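Local coordinates for putative uncharacterized protein (Chaetomium thermophilum, PDB 4XRI) that serves as a nuclear transport receptor of the importin beta family, carrying proteinaceous cargo into the nucleus and probably binding a small GTPase, at residues A[92-95]-A[96-99]. The protein carries 2 engineered substitutions. Sequence-based numbering, arbitrary orientation.
Sequences QTDQ and ETRT. With SO4 (sulfate ion), chain F.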
# COMPACT_ATOMS: atom_id res chain seq x y z
N GLN A 92 21.04 -19.81 -27.00
CA GLN A 92 21.33 -21.18 -26.57
C GLN A 92 20.47 -22.20 -27.30
O GLN A 92 20.36 -23.35 -26.89
CB GLN A 92 21.16 -21.31 -25.06
CG GLN A 92 22.19 -20.50 -24.29
CD GLN A 92 22.02 -20.60 -22.79
OE1 GLN A 92 22.05 -19.59 -22.08
NE2 GLN A 92 21.84 -21.81 -22.29
N THR A 93 19.86 -21.76 -28.40
CA THR A 93 19.16 -22.66 -29.30
C THR A 93 19.74 -22.52 -30.70
O THR A 93 20.50 -21.59 -30.98
CB THR A 93 17.65 -22.36 -29.35
OG1 THR A 93 17.44 -21.05 -29.89
CG2 THR A 93 17.03 -22.45 -27.97
N ASP A 94 19.40 -23.46 -31.57
CA ASP A 94 19.71 -23.33 -32.99
C ASP A 94 18.46 -22.86 -33.72
O ASP A 94 17.37 -22.84 -33.14
CB ASP A 94 20.23 -24.65 -33.57
CG ASP A 94 19.30 -25.81 -33.29
OD1 ASP A 94 18.92 -26.00 -32.12
OD2 ASP A 94 18.95 -26.52 -34.25
N GLN A 95 18.61 -22.49 -34.98
CA GLN A 95 17.48 -22.00 -35.75
C GLN A 95 16.49 -23.12 -36.04
O GLN A 95 15.28 -22.90 -36.10
CB GLN A 95 17.95 -21.36 -37.06
CG GLN A 95 16.82 -20.77 -37.90
CD GLN A 95 16.04 -19.69 -37.16
OE1 GLN A 95 16.53 -18.58 -36.98
NE2 GLN A 95 14.83 -20.03 -36.73
N GLU A 96 17.01 -24.33 -36.22
CA GLU A 96 16.16 -25.49 -36.49
C GLU A 96 15.21 -25.76 -35.33
O GLU A 96 14.02 -26.03 -35.54
CB GLU A 96 17.02 -26.73 -36.77
CG GLU A 96 16.20 -27.97 -37.08
CD GLU A 96 17.07 -29.19 -37.35
OE1 GLU A 96 18.28 -29.02 -37.60
OE2 GLU A 96 16.53 -30.32 -37.31
N THR A 97 15.72 -25.68 -34.11
CA THR A 97 14.91 -25.90 -32.92
C THR A 97 13.86 -24.80 -32.77
O THR A 97 12.69 -25.08 -32.49
CB THR A 97 15.77 -25.95 -31.64
OG1 THR A 97 16.73 -27.00 -31.75
CG2 THR A 97 14.90 -26.20 -30.42
N ARG A 98 14.28 -23.55 -32.96
CA ARG A 98 13.37 -22.42 -32.86
C ARG A 98 12.25 -22.51 -33.89
O ARG A 98 11.08 -22.29 -33.56
CB ARG A 98 14.13 -21.10 -33.04
CG ARG A 98 15.07 -20.77 -31.90
CD ARG A 98 15.55 -19.33 -31.96
NE ARG A 98 16.26 -19.04 -33.20
CZ ARG A 98 17.56 -19.21 -33.38
NH1 ARG A 98 18.12 -18.91 -34.54
NH2 ARG A 98 18.31 -19.67 -32.38
N THR A 99 12.61 -22.83 -35.13
CA THR A 99 11.63 -22.97 -36.20
C THR A 99 10.63 -24.08 -35.87
O THR A 99 9.44 -23.94 -36.12
CB THR A 99 12.32 -23.28 -37.54
OG1 THR A 99 13.23 -22.23 -37.87
CG2 THR A 99 11.28 -23.41 -38.66
S SO4 F . 21.61 -20.35 -35.07
O1 SO4 F . 21.60 -19.06 -35.75
O2 SO4 F . 22.93 -20.60 -34.50
O3 SO4 F . 21.28 -21.40 -36.02
O4 SO4 F . 20.62 -20.34 -33.99
O HOH W 1 13.70 -17.75 -34.91
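Arg98 folds back over the start of its own helix, its guanidinium lying across the Asp94 carbonyl and the CA of Gln95, which share one face. With CG beside the backbone N (chi1 -69°) and a bend further along the chain at chi3, its end returns to the loop that precedes the helix. There Arg98 NH2 gives a hydrogen bond of 3.0 Å to Thr93 OG1, close to the guanidinium plane; that hydroxyl is also hydrogen-bonded to Trp89 O, tying the end of helix 79-91 to the same point. Arg98 NH1 donates to Gln95 OE1 at 2.9 Å, yet the amide stands almost perpendicular to the guanidinium (87°) and receives the proton above its carbonyl plane. A sulfate, probably from the crystallisation liquor, takes bonds from both Arg98 NH1 and Arg98 NH2 on its O4, while O3 accepts from Gln95 N at 3.1 Å in the first turn of the helix. Asp94, the last residue of the short loop after helix 79-91, is the N-cap of helix 95-108 in the importin-beta N-terminal domain of this HEAT-repeat protein. Asp94 OD2 accepts a weak capping bond from Thr97 N (3.3 Å); Ser43 of helix 42-54 packs against both side chains. The Glu96 carboxylate, 4.2 Å from Asp94 OD2 at its OE1, adds a second probable negative charge at this helix start. A leucine in place of Arg98 would probably leave the sulfate without its cationic partner and the Gln95 amide freer to turn. Gln95 O is gripped from opposite faces of its carbonyl plane by Thr99, one turn on: by its N and, at 2.8 Å, by its OG1. A water accepts from Gln95 NE2 and, weakly, from Arg98 NE, linking the two side chains a second time.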